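Local coordinates for protein TP_0956 (PDB 3U64), which probably serves as the lipoprotein T component of a TRAP transporter in the syphilis spirochaete, offering a tetratricopeptide-like helical scaffold for protein-protein interaction, at residues M78-F83 with R107-R112; V150-L155 with E187-L192; A262-L267 with W290-V295. All coordinates share one frame; numbering follows the deposited sequence.

Contact 1. Residues M78-F83 with R107-R112; sequences MYANAF and RKLYLR
Ala-80 and Tyr-110 meet with a methyl laid over an aromatic face, a compact example of an alanine and a tyrosine packing between two helices. CB of Ala-80 stands 3.9 Å from the centroid of the Tyr-110 ring and 28° off its normal, a CH-pi contact displaced toward one side of the ring, where CE1 of Tyr-110 is 3.5 Å from Ala-80 CB. CG of Tyr-110 lies anti to the carbonyl carbon, beside the backbone N, which starts the ring off toward the other helix. Its hydroxyl passes beyond the alanine to Asn-81, where OH of Tyr-110 lies close against CA and CB of Asn-81, 3.1 Å from the CA, without a hydrogen bond between the two residues; the hydroxyl is hydrogen-bonded to OE1 of Gln-85, one turn further along the same helix as Asn-81. The Asn-81 amide is turned 41° from the ring plane. Helices 66-89 and 96-124 run nearly antiparallel here, at 156° with local axes 8.7 Å apart, a helical hairpin of the kind that builds tetratricopeptide-like folds. On the other flank of Ala-80, its CB also touches CB of Leu-109 at 3.7 Å, so the methyl is shared between two consecutive residues of helix 96-124. Leu-109 then sends CD1 to the edge of the Tyr-79 ring, near its plane, with CD2 of Tyr-79 4.1 Å from that methyl. CB of Phe-83, a turn on in the same helix, sits above one face of the Tyr-79 ring, toward its rim. Leu-43 of a second subunit packs on both Tyr-79 and Leu-109, which places this flank at a subunit interface, whereas Tyr-110 rests on Ala-164 of helix 152-166 in its own chain.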
loop_
_atom_site.group_PDB
_atom_site.type_symbol
_atom_site.label_atom_id
_atom_site.label_comp_id
_atom_site.label_asym_id
_atom_site.label_seq_id
_atom_site.Cartn_x
_atom_site.Cartn_y
_atom_site.Cartn_z
ATOM N N MET A 78 -16.999 1.824 -3.989
ATOM C CA MET A 78 -16.174 2.372 -5.070
ATOM C C MET A 78 -14.847 1.645 -5.167
ATOM O O MET A 78 -14.387 1.313 -6.262
ATOM C CB MET A 78 -15.931 3.859 -4.853
ATOM C CG MET A 78 -17.231 4.622 -4.657
ATOM S SD MET A 78 -16.977 6.409 -4.603
ATOM C CE MET A 78 -16.769 6.740 -6.358
ATOM N N TYR A 79 -14.220 1.410 -4.021
ATOM C CA TYR A 79 -13.026 0.594 -4.017
ATOM C C TYR A 79 -13.316 -0.789 -4.604
ATOM O O TYR A 79 -12.575 -1.276 -5.456
ATOM C CB TYR A 79 -12.478 0.440 -2.609
ATOM C CG TYR A 79 -11.199 -0.332 -2.578
ATOM C CD1 TYR A 79 -9.994 0.289 -2.870
ATOM C CD2 TYR A 79 -11.189 -1.691 -2.262
ATOM C CE1 TYR A 79 -8.805 -0.407 -2.848
ATOM C CE2 TYR A 79 -10.005 -2.403 -2.229
ATOM C CZ TYR A 79 -8.811 -1.753 -2.527
ATOM O OH TYR A 79 -7.622 -2.451 -2.513
ATOM N N ALA A 80 -14.384 -1.433 -4.146
ATOM C CA ALA A 80 -14.656 -2.788 -4.625
ATOM C C ALA A 80 -14.737 -2.806 -6.147
ATOM O O ALA A 80 -14.227 -3.711 -6.797
ATOM C CB ALA A 80 -15.933 -3.329 -4.025
ATOM N N ASN A 81 -15.381 -1.799 -6.718
ATOM C CA ASN A 81 -15.530 -1.764 -8.159
ATOM C C ASN A 81 -14.221 -1.454 -8.874
ATOM O O ASN A 81 -13.742 -2.230 -9.695
ATOM C CB ASN A 81 -16.569 -0.734 -8.576
ATOM C CG ASN A 81 -16.597 -0.534 -10.081
ATOM O OD1 ASN A 81 -16.217 -1.422 -10.837
ATOM N ND2 ASN A 81 -17.034 0.632 -10.518
ATOM N N ALA A 82 -13.660 -0.298 -8.560
ATOM C CA ALA A 82 -12.493 0.195 -9.277
ATOM C C ALA A 82 -11.232 -0.637 -9.041
ATOM O O ALA A 82 -10.437 -0.805 -9.952
ATOM C CB ALA A 82 -12.242 1.664 -8.936
ATOM N N PHE A 83 -11.043 -1.168 -7.834
ATOM C CA PHE A 83 -9.756 -1.787 -7.525
ATOM C C PHE A 83 -9.789 -3.271 -7.187
ATOM O O PHE A 83 -8.752 -3.877 -6.931
ATOM C CB PHE A 83 -9.001 -0.955 -6.479
ATOM C CG PHE A 83 -8.750 0.453 -6.935
ATOM C CD1 PHE A 83 -7.834 0.706 -7.949
ATOM C CD2 PHE A 83 -9.462 1.518 -6.395
ATOM C CE1 PHE A 83 -7.612 2.001 -8.406
ATOM C CE2 PHE A 83 -9.253 2.827 -6.847
ATOM C CZ PHE A 83 -8.331 3.066 -7.849
ATOM N N ARG A 107 -17.583 -9.034 -4.208
ATOM C CA ARG A 107 -18.932 -9.284 -3.731
ATOM C C ARG A 107 -19.053 -9.011 -2.224
ATOM O O ARG A 107 -19.969 -8.303 -1.790
ATOM C CB ARG A 107 -19.342 -10.718 -4.069
ATOM C CG ARG A 107 -20.791 -11.032 -3.794
ATOM C CD ARG A 107 -21.040 -12.527 -3.842
ATOM N NE ARG A 107 -22.003 -12.912 -2.814
ATOM C CZ ARG A 107 -21.675 -13.198 -1.555
ATOM N NH1 ARG A 107 -20.400 -13.153 -1.170
ATOM N NH2 ARG A 107 -22.621 -13.535 -0.680
ATOM N N LYS A 108 -18.110 -9.534 -1.438
ATOM C CA LYS A 108 -18.122 -9.323 0.012
ATOM C C LYS A 108 -17.913 -7.860 0.387
ATOM O O LYS A 108 -18.517 -7.366 1.330
ATOM C CB LYS A 108 -17.081 -10.209 0.715
ATOM C CG LYS A 108 -17.426 -11.703 0.676
ATOM C CD LYS A 108 -16.417 -12.529 1.463
ATOM C CE LYS A 108 -16.660 -14.021 1.305
ATOM N NZ LYS A 108 -16.085 -14.544 0.030
ATOM N N LEU A 109 -17.053 -7.177 -0.355
ATOM C CA LEU A 109 -16.826 -5.750 -0.146
ATOM C C LEU A 109 -18.055 -4.897 -0.521
ATOM O O LEU A 109 -18.393 -3.947 0.189
ATOM C CB LEU A 109 -15.572 -5.283 -0.899
ATOM C CG LEU A 109 -14.221 -5.767 -0.343
ATOM C CD1 LEU A 109 -13.072 -5.090 -1.046
ATOM C CD2 LEU A 109 -14.064 -5.552 1.160
ATOM N N TYR A 110 -18.725 -5.224 -1.625
ATOM C CA TYR A 110 -19.972 -4.532 -1.951
ATOM C C TYR A 110 -20.952 -4.635 -0.778
ATOM O O TYR A 110 -21.569 -3.647 -0.365
ATOM C CB TYR A 110 -20.609 -5.120 -3.209
ATOM C CG TYR A 110 -19.918 -4.707 -4.491
ATOM C CD1 TYR A 110 -19.494 -3.390 -4.684
ATOM C CD2 TYR A 110 -19.685 -5.632 -5.511
ATOM C CE1 TYR A 110 -18.863 -3.008 -5.861
ATOM C CE2 TYR A 110 -19.053 -5.254 -6.694
ATOM C CZ TYR A 110 -18.650 -3.943 -6.863
ATOM O OH TYR A 110 -18.026 -3.556 -8.016
ATOM N N LEU A 111 -21.064 -5.838 -0.226
ATOM C CA LEU A 111 -22.052 -6.093 0.791
ATOM C C LEU A 111 -21.674 -5.406 2.090
ATOM O O LEU A 111 -22.549 -4.919 2.804
ATOM C CB LEU A 111 -22.223 -7.587 1.012
ATOM C CG LEU A 111 -22.907 -8.384 -0.095
ATOM C CD1 LEU A 111 -22.752 -9.871 0.193
ATOM C CD2 LEU A 111 -24.366 -8.037 -0.199
ATOM N N ARG A 112 -20.380 -5.362 2.402
ATOM C CA ARG A 112 -19.937 -4.661 3.609
ATOM C C ARG A 112 -20.240 -3.179 3.430
ATOM O O ARG A 112 -20.724 -2.522 4.351
ATOM C CB ARG A 112 -18.438 -4.882 3.872
ATOM C CG ARG A 112 -17.879 -4.148 5.108
ATOM C CD ARG A 112 -16.347 -4.125 5.126
ATOM N NE ARG A 112 -15.791 -5.478 5.136
ATOM C CZ ARG A 112 -14.495 -5.768 5.225
ATOM N NH1 ARG A 112 -13.592 -4.807 5.320
ATOM N NH2 ARG A 112 -14.100 -7.028 5.217
#

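Contact 2. Residues V150-L155 with E187-L192; sequences VDVGTL and ERACDL
Val-152 and Ala-189 bring their backbones to within 5.1 Å, measured between CA atoms, where the first turn of helix 152-166 meets the last turns of helix 176-192. The small alanine permits so near an approach: its CB points at the other segment and is received between Val-152 and Leu-155, with CG1 of Val-152 3.9 Å and CB of Leu-155 4.0 Å from CB of Ala-189. Val-152 divides its two branches between partners. CG1, anti to the backbone N (chi1 170°), takes the alanine, while CG2 reaches Leu-192, whose CB is 3.7 Å from Val-152 CG2 as the two side chains lie alongside and point opposite ways. Close packing of successive helices is characteristic of tetratricopeptide-type folds, to whose clan this family belongs. Leu-155, a turn further along, points CD1 at two residues, 4.2 Å from CG of Arg-188 and 4.3 Å from CD1 of Leu-192. Only the aliphatic part of Arg-188 takes part in this contact. Its chain bends at chi2 (65°), and the guanidinium lies with CG of Leu-192 over the centre of one face, while NH2 hydrogen-bonds to the carbonyl oxygen of Cys-147. Cys-147 also packs against Leu-155 and Leu-192, and Leu-121 of helix 96-124 touches Leu-155.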
loop_
_atom_site.group_PDB
_atom_site.type_symbol
_atom_site.label_atom_id
_atom_site.label_comp_id
_atom_site.label_asym_id
_atom_site.label_seq_id
_atom_site.Cartn_x
_atom_site.Cartn_y
_atom_site.Cartn_z
ATOM N N VAL A 150 -33.486 13.937 1.879
ATOM C CA VAL A 150 -32.280 13.853 2.687
ATOM C C VAL A 150 -31.696 12.427 2.677
ATOM O O VAL A 150 -30.494 12.251 2.871
ATOM C CB VAL A 150 -32.570 14.358 4.131
ATOM C CG1 VAL A 150 -31.556 13.850 5.121
ATOM C CG2 VAL A 150 -32.608 15.876 4.147
ATOM N N ASP A 151 -32.549 11.428 2.421
ATOM C CA ASP A 151 -32.155 10.014 2.450
ATOM C C ASP A 151 -31.721 9.456 1.094
ATOM O O ASP A 151 -31.340 8.292 0.992
ATOM C CB ASP A 151 -33.300 9.150 2.986
ATOM C CG ASP A 151 -33.789 9.616 4.335
ATOM O OD1 ASP A 151 -32.938 9.776 5.229
ATOM O OD2 ASP A 151 -35.016 9.830 4.501
ATOM N N VAL A 152 -31.777 10.286 0.061
ATOM C CA VAL A 152 -31.551 9.820 -1.295
ATOM C C VAL A 152 -30.132 9.298 -1.508
ATOM O O VAL A 152 -29.955 8.226 -2.065
ATOM C CB VAL A 152 -31.909 10.892 -2.326
ATOM C CG1 VAL A 152 -31.429 10.468 -3.705
ATOM C CG2 VAL A 152 -33.432 11.132 -2.312
ATOM N N GLY A 153 -29.129 10.035 -1.043
ATOM C CA GLY A 153 -27.756 9.564 -1.111
ATOM C C GLY A 153 -27.618 8.158 -0.552
ATOM O O GLY A 153 -26.988 7.276 -1.155
ATOM N N THR A 154 -28.245 7.933 0.594
ATOM C CA THR A 154 -28.106 6.663 1.299
ATOM C C THR A 154 -28.801 5.545 0.526
ATOM O O THR A 154 -28.238 4.460 0.342
ATOM C CB THR A 154 -28.642 6.770 2.758
ATOM O OG1 THR A 154 -28.038 7.903 3.390
ATOM C CG2 THR A 154 -28.318 5.511 3.570
ATOM N N LEU A 155 -30.014 5.825 0.059
ATOM C CA LEU A 155 -30.788 4.865 -0.725
ATOM C C LEU A 155 -29.980 4.410 -1.934
ATOM O O LEU A 155 -29.920 3.216 -2.272
ATOM C CB LEU A 155 -32.121 5.502 -1.168
ATOM C CG LEU A 155 -33.051 5.696 0.026
ATOM C CD1 LEU A 155 -34.271 6.529 -0.315
ATOM C CD2 LEU A 155 -33.464 4.347 0.565
ATOM N N GLU A 187 -35.548 2.717 -6.717
ATOM C CA GLU A 187 -36.755 3.313 -7.283
ATOM C C GLU A 187 -37.352 4.388 -6.393
ATOM O O GLU A 187 -37.938 5.348 -6.890
ATOM C CB GLU A 187 -37.803 2.257 -7.595
ATOM C CG GLU A 187 -37.378 1.367 -8.722
ATOM C CD GLU A 187 -38.421 0.348 -9.061
ATOM O OE1 GLU A 187 -39.524 0.390 -8.463
ATOM O OE2 GLU A 187 -38.136 -0.502 -9.926
ATOM N N ARG A 188 -37.192 4.246 -5.083
ATOM C CA ARG A 188 -37.686 5.277 -4.177
ATOM C C ARG A 188 -36.848 6.559 -4.270
ATOM O O ARG A 188 -37.396 7.658 -4.242
ATOM C CB ARG A 188 -37.750 4.771 -2.740
ATOM C CG ARG A 188 -38.132 5.846 -1.749
ATOM C CD ARG A 188 -39.558 6.372 -1.962
ATOM N NE ARG A 188 -39.902 7.298 -0.876
ATOM C CZ ARG A 188 -40.857 8.225 -0.924
ATOM N NH1 ARG A 188 -41.603 8.365 -2.007
ATOM N NH2 ARG A 188 -41.068 9.018 0.119
ATOM N N ALA A 189 -35.528 6.416 -4.379
ATOM C CA ALA A 189 -34.640 7.558 -4.614
ATOM C C ALA A 189 -35.030 8.310 -5.889
ATOM O O ALA A 189 -35.025 9.538 -5.924
ATOM C CB ALA A 189 -33.184 7.103 -4.706
ATOM N N CYS A 190 -35.362 7.564 -6.938
ATOM C CA CYS A 190 -35.822 8.165 -8.203
ATOM C C CYS A 190 -37.049 9.024 -8.045
ATOM O O CYS A 190 -37.100 10.126 -8.592
ATOM C CB CYS A 190 -36.147 7.102 -9.264
ATOM S SG CYS A 190 -34.715 6.420 -9.996
ATOM N N ASP A 191 -38.050 8.490 -7.340
ATOM C CA ASP A 191 -39.300 9.205 -7.086
ATOM C C ASP A 191 -39.004 10.476 -6.313
ATOM O O ASP A 191 -39.515 11.542 -6.634
ATOM C CB ASP A 191 -40.284 8.343 -6.280
ATOM C CG ASP A 191 -40.671 7.059 -7.000
ATOM O OD1 ASP A 191 -40.683 7.056 -8.247
ATOM O OD2 ASP A 191 -40.970 6.048 -6.327
ATOM N N LEU A 192 -38.174 10.345 -5.283
ATOM C CA LEU A 192 -37.836 11.458 -4.403
ATOM C C LEU A 192 -37.068 12.560 -5.128
ATOM O O LEU A 192 -37.334 13.753 -4.930
ATOM C CB LEU A 192 -37.003 10.935 -3.219
ATOM C CG LEU A 192 -37.848 10.420 -2.053
ATOM C CD1 LEU A 192 -37.034 9.700 -0.989
ATOM C CD2 LEU A 192 -38.666 11.600 -1.438
#

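Contact 3. Residues A262-L267 with W290-V295; sequences ALDRAL and WLKAHV
Lys-292 crosses to Leu-263, Leu-267 and Asp-264, and shows how a lysine can act as a greasy stem and a charged tip at once. The side chain leaves the backbone toward helix 256-268, and beyond CB its CG lies 3.6 Å from CD1 of Leu-263; lysine and leucine run past one another, each heading for the other's helix. CD comes next and meets CD1 of Leu-267 at 3.8 Å. The chain then bends at chi3 (84°), placing CE 3.4 Å from OD1 of Asp-264, and bends again at chi4 (74°) to place NZ. That ammonium donates to OD1 of Asp-264 in a salt bridge of 3.1 Å, arriving from above the carboxylate, 54° out of its plane. Asp-260, on helix 256-268 like Asp-264, is a second salt-bridge partner of NZ, and two acidic neighbours would be expected to stabilise the positive charge. Beside the stem, CD1 of Leu-263 also packs on CB of Leu-291, 3.7 Å away, the two leucines crossing at about a right angle. The contact joins helices 256-268 and 278-293 near the C terminus of the all-helical fold: Ala-246 of helix 240-250 touches Leu-263, and Phe-298 of helix 295-298 touches Leu-291.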
loop_
_atom_site.group_PDB
_atom_site.type_symbol
_atom_site.label_atom_id
_atom_site.label_comp_id
_atom_site.label_asym_id
_atom_site.label_seq_id
_atom_site.Cartn_x
_atom_site.Cartn_y
_atom_site.Cartn_z
ATOM N N ALA A 262 -21.189 4.520 -29.433
ATOM C CA ALA A 262 -21.335 4.919 -28.040
ATOM C C ALA A 262 -19.972 4.961 -27.362
ATOM O O ALA A 262 -19.644 5.926 -26.651
ATOM C CB ALA A 262 -22.285 3.983 -27.307
ATOM N N LEU A 263 -19.172 3.925 -27.598
ATOM C CA LEU A 263 -17.834 3.852 -27.004
ATOM C C LEU A 263 -16.882 4.884 -27.603
ATOM O O LEU A 263 -15.976 5.377 -26.924
ATOM C CB LEU A 263 -17.245 2.450 -27.142
ATOM C CG LEU A 263 -18.052 1.344 -26.454
ATOM C CD1 LEU A 263 -17.414 -0.032 -26.682
ATOM C CD2 LEU A 263 -18.196 1.638 -24.968
ATOM N N ASP A 264 -17.084 5.213 -28.872
ATOM C CA ASP A 264 -16.295 6.286 -29.472
ATOM C C ASP A 264 -16.625 7.606 -28.783
ATOM O O ASP A 264 -15.750 8.437 -28.552
ATOM C CB ASP A 264 -16.549 6.392 -30.971
ATOM C CG ASP A 264 -15.775 5.354 -31.768
ATOM O OD1 ASP A 264 -14.837 4.747 -31.210
ATOM O OD2 ASP A 264 -16.106 5.151 -32.955
ATOM N N ARG A 265 -17.894 7.793 -28.448
ATOM C CA ARG A 265 -18.285 8.962 -27.678
ATOM C C ARG A 265 -17.672 8.960 -26.267
ATOM O O ARG A 265 -17.163 9.982 -25.830
ATOM C CB ARG A 265 -19.804 9.116 -27.655
ATOM C CG ARG A 265 -20.343 9.567 -29.003
ATOM C CD ARG A 265 -21.805 9.932 -28.946
ATOM N NE ARG A 265 -22.650 8.746 -28.903
ATOM C CZ ARG A 265 -23.511 8.398 -29.857
ATOM N NH1 ARG A 265 -23.656 9.158 -30.940
ATOM N NH2 ARG A 265 -24.232 7.291 -29.718
ATOM N N ALA A 266 -17.687 7.815 -25.583
ATOM C CA ALA A 266 -17.030 7.704 -24.268
ATOM C C ALA A 266 -15.558 8.077 -24.355
ATOM O O ALA A 266 -15.038 8.750 -23.478
ATOM C CB ALA A 266 -17.175 6.291 -23.688
ATOM N N LEU A 267 -14.893 7.636 -25.417
ATOM C CA LEU A 267 -13.457 7.877 -25.588
ATOM C C LEU A 267 -13.092 9.264 -26.141
ATOM O O LEU A 267 -11.926 9.642 -26.136
ATOM C CB LEU A 267 -12.839 6.783 -26.474
ATOM C CG LEU A 267 -12.910 5.381 -25.847
ATOM C CD1 LEU A 267 -12.352 4.308 -26.769
ATOM C CD2 LEU A 267 -12.187 5.370 -24.514
ATOM N N TRP A 290 -11.323 -1.426 -23.241
ATOM C CA TRP A 290 -11.371 -2.884 -23.140
ATOM C C TRP A 290 -12.564 -3.472 -23.908
ATOM O O TRP A 290 -12.425 -4.449 -24.633
ATOM C CB TRP A 290 -11.446 -3.290 -21.679
ATOM C CG TRP A 290 -11.493 -4.753 -21.446
ATOM C CD1 TRP A 290 -10.429 -5.600 -21.349
ATOM C CD2 TRP A 290 -12.663 -5.551 -21.233
ATOM N NE1 TRP A 290 -10.864 -6.880 -21.104
ATOM C CE2 TRP A 290 -12.233 -6.879 -21.032
ATOM C CE3 TRP A 290 -14.034 -5.274 -21.201
ATOM C CZ2 TRP A 290 -13.127 -7.931 -20.802
ATOM C CZ3 TRP A 290 -14.924 -6.323 -20.980
ATOM C CH2 TRP A 290 -14.466 -7.633 -20.779
ATOM N N LEU A 291 -13.734 -2.870 -23.736
ATOM C CA LEU A 291 -14.921 -3.292 -24.466
ATOM C C LEU A 291 -14.670 -3.285 -25.970
ATOM O O LEU A 291 -14.962 -4.269 -26.651
ATOM C CB LEU A 291 -16.119 -2.411 -24.113
ATOM C CG LEU A 291 -16.755 -2.656 -22.742
ATOM C CD1 LEU A 291 -17.740 -1.550 -22.394
ATOM C CD2 LEU A 291 -17.439 -4.026 -22.702
ATOM N N LYS A 292 -14.120 -2.184 -26.487
ATOM C CA LYS A 292 -13.798 -2.112 -27.912
ATOM C C LYS A 292 -12.847 -3.238 -28.338
ATOM O O LYS A 292 -13.084 -3.903 -29.348
ATOM C CB LYS A 292 -13.230 -0.746 -28.311
ATOM C CG LYS A 292 -14.264 0.362 -28.346
ATOM C CD LYS A 292 -13.729 1.597 -29.010
ATOM C CE LYS A 292 -13.865 1.514 -30.522
ATOM N NZ LYS A 292 -15.276 1.695 -30.993
ATOM N N ALA A 293 -11.786 -3.462 -27.566
ATOM C CA ALA A 293 -10.829 -4.530 -27.894
ATOM C C ALA A 293 -11.507 -5.904 -27.925
ATOM O O ALA A 293 -11.139 -6.769 -28.717
ATOM C CB ALA A 293 -9.652 -4.534 -26.917
ATOM N N HIS A 294 -12.508 -6.083 -27.070
ATOM C CA HIS A 294 -13.204 -7.357 -26.965
ATOM C C HIS A 294 -14.545 -7.410 -27.691
ATOM O O HIS A 294 -15.407 -8.222 -27.351
ATOM C CB HIS A 294 -13.412 -7.713 -25.500
ATOM C CG HIS A 294 -12.169 -8.192 -24.828
ATOM N ND1 HIS A 294 -12.006 -9.494 -24.407
ATOM C CD2 HIS A 294 -11.019 -7.552 -24.521
ATOM C CE1 HIS A 294 -10.814 -9.632 -23.860
ATOM N NE2 HIS A 294 -10.193 -8.468 -23.916
ATOM N N VAL A 295 -14.723 -6.561 -28.694
ATOM C CA VAL A 295 -16.025 -6.478 -29.354
ATOM C C VAL A 295 -16.468 -7.839 -29.913
ATOM O O VAL A 295 -17.642 -8.203 -29.828
ATOM C CB VAL A 295 -16.020 -5.407 -30.457
ATOM C CG1 VAL A 295 -14.868 -5.655 -31.441
ATOM C CG2 VAL A 295 -17.395 -5.340 -31.162
#

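Overall arrangement
Followed from the N terminus, the chain closes three loops in series, none nested in or crossing another. Contact 1 comes first, joining neighbouring helices 66-89 and 96-124 across 23 intervening residues. Contact 2 then spans 31 residues to bring helix 152-166 against helix 176-192, and contact 3 spans 22 to pair helices 256-268 and 278-293 close to the C terminus. No two of them touch. Contact 1 lies nearest the middle of the chain, its centre about 21 Å from that of contact 2 and about 24 Å from that of contact 3, while contacts 2 and 3 lie on opposite sides of the chain's centre. Each thus secures a different helix pair of a single all-helical fold.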